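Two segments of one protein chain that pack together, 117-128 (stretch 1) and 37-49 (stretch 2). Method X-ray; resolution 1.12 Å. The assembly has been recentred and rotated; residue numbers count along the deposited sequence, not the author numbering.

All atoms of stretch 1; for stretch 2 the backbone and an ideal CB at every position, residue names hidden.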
# COMPACT_ATOMS: atom_id res chain seq x y z
N ASN A 117 -13.12 -1.38 -0.65
CA ASN A 117 -14.33 -1.08 -1.38
C ASN A 117 -14.24 -1.25 -2.86
O ASN A 117 -13.49 -0.51 -3.51
CB ASN A 117 -14.46 0.41 -1.01
CG ASN A 117 -15.69 0.90 -1.73
OD1 ASN A 117 -16.53 0.25 -2.33
ND2 ASN A 117 -15.93 2.20 -1.60
N PRO A 118 -15.03 -2.17 -3.40
CA PRO A 118 -14.96 -2.42 -4.82
C PRO A 118 -15.71 -1.40 -5.68
O PRO A 118 -15.63 -1.40 -6.92
CB PRO A 118 -15.57 -3.81 -4.90
CG PRO A 118 -16.54 -3.92 -3.76
CD PRO A 118 -15.97 -3.02 -2.65
N THR A 119 -16.44 -0.44 -5.14
CA THR A 119 -17.33 0.32 -6.01
C THR A 119 -16.79 1.67 -6.44
O THR A 119 -17.31 2.26 -7.38
CB THR A 119 -18.72 0.50 -5.34
OG1 THR A 119 -18.58 1.36 -4.23
CG2 THR A 119 -19.27 -0.83 -4.82
N ALA A 120 -15.75 2.16 -5.77
CA ALA A 120 -15.31 3.51 -6.01
C ALA A 120 -13.88 3.73 -5.53
O ALA A 120 -13.45 3.05 -4.63
CB ALA A 120 -16.22 4.51 -5.30
N ALA A 121 -13.20 4.69 -6.13
CA ALA A 121 -11.87 5.07 -5.62
C ALA A 121 -12.02 5.98 -4.41
O ALA A 121 -12.88 6.86 -4.40
CB ALA A 121 -11.15 5.76 -6.77
N MET A 122 -11.13 5.78 -3.45
CA MET A 122 -11.07 6.73 -2.33
C MET A 122 -10.59 8.09 -2.81
O MET A 122 -9.61 8.16 -3.55
CB MET A 122 -10.12 6.19 -1.28
CG MET A 122 -10.18 7.03 0.02
SD MET A 122 -8.98 6.44 1.26
CE MET A 122 -9.71 4.90 1.68
N SER A 123 -11.25 9.16 -2.34
CA SER A 123 -10.83 10.52 -2.74
C SER A 123 -9.57 10.88 -1.95
O SER A 123 -9.26 10.37 -0.87
CB SER A 123 -11.90 11.55 -2.42
OG SER A 123 -12.05 11.68 -0.97
N GLN A 124 -8.89 11.91 -2.49
CA GLN A 124 -7.74 12.44 -1.75
C GLN A 124 -8.11 13.03 -0.41
O GLN A 124 -7.40 12.84 0.58
CB GLN A 124 -6.99 13.49 -2.60
CG GLN A 124 -5.66 13.87 -1.91
CD GLN A 124 -4.87 14.89 -2.67
OE1 GLN A 124 -3.94 15.54 -2.15
NE2 GLN A 124 -5.19 15.11 -3.92
N ASP A 125 -9.22 13.77 -0.38
CA ASP A 125 -9.65 14.35 0.88
C ASP A 125 -9.90 13.26 1.92
O ASP A 125 -9.53 13.38 3.08
CB ASP A 125 -10.92 15.18 0.68
CG ASP A 125 -10.64 16.58 0.19
OD1 ASP A 125 -9.53 16.95 -0.24
OD2 ASP A 125 -11.61 17.38 0.22
N GLU A 126 -10.56 12.16 1.45
CA GLU A 126 -10.80 11.11 2.43
C GLU A 126 -9.50 10.48 2.92
O GLU A 126 -9.29 10.24 4.09
CB GLU A 126 -11.74 10.03 1.91
CG GLU A 126 -11.94 8.89 2.91
CD GLU A 126 -12.94 7.83 2.43
OE1 GLU A 126 -13.87 8.12 1.66
OE2 GLU A 126 -12.71 6.66 2.85
N LEU A 127 -8.59 10.18 1.97
CA LEU A 127 -7.30 9.58 2.32
C LEU A 127 -6.48 10.48 3.24
O LEU A 127 -5.93 9.98 4.23
CB LEU A 127 -6.54 9.30 1.01
CG LEU A 127 -5.14 8.69 1.21
CD1 LEU A 127 -5.18 7.38 1.95
CD2 LEU A 127 -4.44 8.54 -0.14
N SER A 128 -6.43 11.76 2.94
CA SER A 128 -5.70 12.69 3.79
C SER A 128 -6.23 12.66 5.22
O SER A 128 -5.46 12.66 6.19
CB SER A 128 -5.80 14.08 3.12
OG SER A 128 -5.18 15.01 3.94
N UNK A 37 -8.69 0.12 -12.79
CA UNK A 37 -8.98 1.53 -12.98
C UNK A 37 -9.16 2.25 -11.64
O UNK A 37 -8.93 3.47 -11.58
CB UNK A 37 -10.23 1.70 -13.84
N UNK A 38 -9.60 1.56 -10.61
CA UNK A 38 -9.77 2.18 -9.31
C UNK A 38 -8.41 2.47 -8.72
O UNK A 38 -8.18 3.54 -8.16
CB UNK A 38 -10.59 1.29 -8.37
N UNK A 39 -7.45 1.54 -8.85
CA UNK A 39 -6.11 1.77 -8.40
C UNK A 39 -5.48 2.94 -9.16
O UNK A 39 -4.78 3.77 -8.56
CB UNK A 39 -5.27 0.50 -8.56
N UNK A 40 -5.72 2.99 -10.44
CA UNK A 40 -5.19 4.07 -11.25
C UNK A 40 -5.79 5.40 -10.80
O UNK A 40 -5.07 6.41 -10.75
CB UNK A 40 -5.47 3.82 -12.73
N UNK A 41 -7.09 5.45 -10.45
CA UNK A 41 -7.72 6.68 -9.96
C UNK A 41 -7.16 7.09 -8.63
O UNK A 41 -7.02 8.29 -8.36
CB UNK A 41 -9.24 6.51 -9.85
N UNK A 42 -6.87 6.18 -7.75
CA UNK A 42 -6.32 6.48 -6.43
C UNK A 42 -4.85 6.83 -6.44
O UNK A 42 -4.41 7.58 -5.54
CB UNK A 42 -6.54 5.29 -5.50
N UNK A 43 -4.07 6.36 -7.39
CA UNK A 43 -2.62 6.49 -7.35
C UNK A 43 -2.16 7.95 -7.21
O UNK A 43 -1.25 8.18 -6.40
CB UNK A 43 -2.02 5.88 -8.61
N UNK A 44 -2.71 8.94 -7.91
CA UNK A 44 -2.24 10.33 -7.69
C UNK A 44 -2.44 10.79 -6.25
O UNK A 44 -1.64 11.53 -5.70
CB UNK A 44 -2.97 11.29 -8.63
N UNK A 45 -3.55 10.33 -5.63
CA UNK A 45 -3.81 10.66 -4.24
C UNK A 45 -2.83 10.01 -3.32
O UNK A 45 -2.36 10.63 -2.35
CB UNK A 45 -5.23 10.25 -3.85
N UNK A 46 -2.49 8.74 -3.52
CA UNK A 46 -1.40 8.09 -2.74
C UNK A 46 -0.13 8.89 -2.88
O UNK A 46 0.56 9.14 -1.89
CB UNK A 46 -1.16 6.65 -3.20
N UNK A 47 0.21 9.30 -4.11
CA UNK A 47 1.49 10.00 -4.30
C UNK A 47 1.54 11.29 -3.50
O UNK A 47 2.51 11.58 -2.79
CB UNK A 47 1.72 10.30 -5.78
N UNK A 48 0.46 12.05 -3.56
CA UNK A 48 0.40 13.36 -2.88
C UNK A 48 0.30 13.20 -1.38
O UNK A 48 0.98 13.89 -0.63
CB UNK A 48 -0.79 14.18 -3.39
N UNK A 49 -0.56 12.32 -0.89
CA UNK A 49 -0.74 12.16 0.55
C UNK A 49 0.53 11.59 1.19
O UNK A 49 0.93 12.05 2.26
CB UNK A 49 -1.94 11.25 0.84

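Position 37 opens a helix that runs through 49 and continues beyond it; its ideal CB has nothing of stretch 1 within 5.5 Å, and the missing amide hydrogen of a proline would cost nothing in a first turn. It is Pro37. At 38 the CA-to-CB bond points toward stretch 1, but the ideal CB stops 4.8 Å from Ala121 CB, so a longer chain is needed to reach the backbone of 118-121. A long or flat side chain would suit, aromatic or aliphatic. Phe38 (chi1 m) lays its ring along this loop: Pro118 O sits over one face, 3.8 Å from Phe38 CZ, and Ala121 N lies at the edge, 3.8 Å from Phe38 CD1.

Position 39 points away and 40 is out of reach, so stretch 1 sets no demand; they are Cys39 and Asn40. At 41 the ideal CB is already 3.7 Å from Ala121 CB, which favours a small residue. Ala41 fits, its CB meeting Ala121 CB in an apolar contact.

Position 42 points sideways, but the free amide of Met122 lies within range of a side chain of moderate length carrying an acceptor: glutamate or glutamine would serve. Glu42, extended at chi2, brings its end nearer and accepts a nearly straight hydrogen bond from Met122 N to Glu42 OE2 (2.8 Å, 173°), while its CG packs 3.7 Å from Ala121 CB.

Stretch 1 asks nothing of 43, which could be almost anything and is Ala43. At 44 the helix kinks and the backbone N has no bond to the turn before, so proline is tolerated, as are other residues; it is Pro44.

At 45 the CB faces stretch 1, 3.9 Å from Gln124 CB and 4.2 Å from Leu127 CD2. Alanine, serine or cysteine would suit. Ser45 places its OG 3.3 Å from Gln124 CB, and a water joins Ser45 OG (2.7 Å) to Met122 O (2.7 Å), to which it donates.

Position 46 points away, though a branched aliphatic chain could return to Leu127. Leu46 does so, CD2 to Leu127 CD2 at 4.1 Å. Position 47 points sideways with nothing of stretch 1 near its CB, so many side chains would do; it is Ser47.

At 48 the ideal CB is 3.6 Å from Gln124 OE1, so a polar chain is plausible. The end of Gln48 leads away, but a water accepts from Gln48 NE2 (2.8 Å) and donates to Gln124 OE1 (2.8 Å).

At 49 the CA-to-CB bond points toward stretch 1, and the ideal CB lies 3.8 Å from Leu127 CD2: valine, isoleucine or leucine would suit. Val49 (chi1 t) sets CG2 3.8 Å from both Leu127 CD2 and Gln124 CG.

Stretch 2 (37-49) PFCNAEAPSLSQV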
# COMPACT_ATOMS: atom_id res chain seq x y z
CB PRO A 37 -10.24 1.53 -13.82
CG PRO A 37 -10.93 0.25 -13.44
CD PRO A 37 -9.78 -0.74 -13.26
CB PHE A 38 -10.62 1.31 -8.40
CG PHE A 38 -12.00 1.05 -8.96
CD1 PHE A 38 -13.02 1.96 -8.74
CD2 PHE A 38 -12.26 -0.13 -9.72
CE1 PHE A 38 -14.31 1.73 -9.25
CE2 PHE A 38 -13.53 -0.33 -10.23
CZ PHE A 38 -14.54 0.60 -10.01
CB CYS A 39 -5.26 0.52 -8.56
SG CYS A 39 -5.72 -0.86 -7.48
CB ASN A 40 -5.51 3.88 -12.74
CG ASN A 40 -4.52 2.93 -13.37
OD1 ASN A 40 -4.66 1.66 -13.28
ND2 ASN A 40 -3.55 3.49 -14.02
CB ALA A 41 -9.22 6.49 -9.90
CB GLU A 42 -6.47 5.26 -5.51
CG GLU A 42 -7.93 5.02 -5.12
CD GLU A 42 -8.11 3.85 -4.19
OE1 GLU A 42 -7.16 3.10 -3.94
OE2 GLU A 42 -9.28 3.72 -3.69
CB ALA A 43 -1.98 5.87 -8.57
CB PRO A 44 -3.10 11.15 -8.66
CG PRO A 44 -3.53 10.18 -9.74
CD PRO A 44 -3.69 8.86 -9.01
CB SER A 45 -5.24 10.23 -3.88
OG SER A 45 -6.13 11.03 -4.67
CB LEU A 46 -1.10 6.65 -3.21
CG LEU A 46 -1.91 5.51 -2.61
CD1 LEU A 46 -1.62 5.33 -1.10
CD2 LEU A 46 -3.40 5.67 -2.83
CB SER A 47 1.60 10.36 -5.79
OG SER A 47 2.82 11.07 -5.97
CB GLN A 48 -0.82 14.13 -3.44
CG GLN A 48 -0.58 14.65 -4.86
CD GLN A 48 0.52 15.67 -4.90
OE1 GLN A 48 1.56 15.50 -5.61
NE2 GLN A 48 0.36 16.76 -4.18
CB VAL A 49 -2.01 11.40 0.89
CG1 VAL A 49 -2.13 11.21 2.42
CG2 VAL A 49 -3.24 12.12 0.36
O HOH W 1 -8.26 9.50 -5.42
O HOH W 2 -10.84 2.27 -2.49
O HOH W 3 -2.20 17.48 -3.30
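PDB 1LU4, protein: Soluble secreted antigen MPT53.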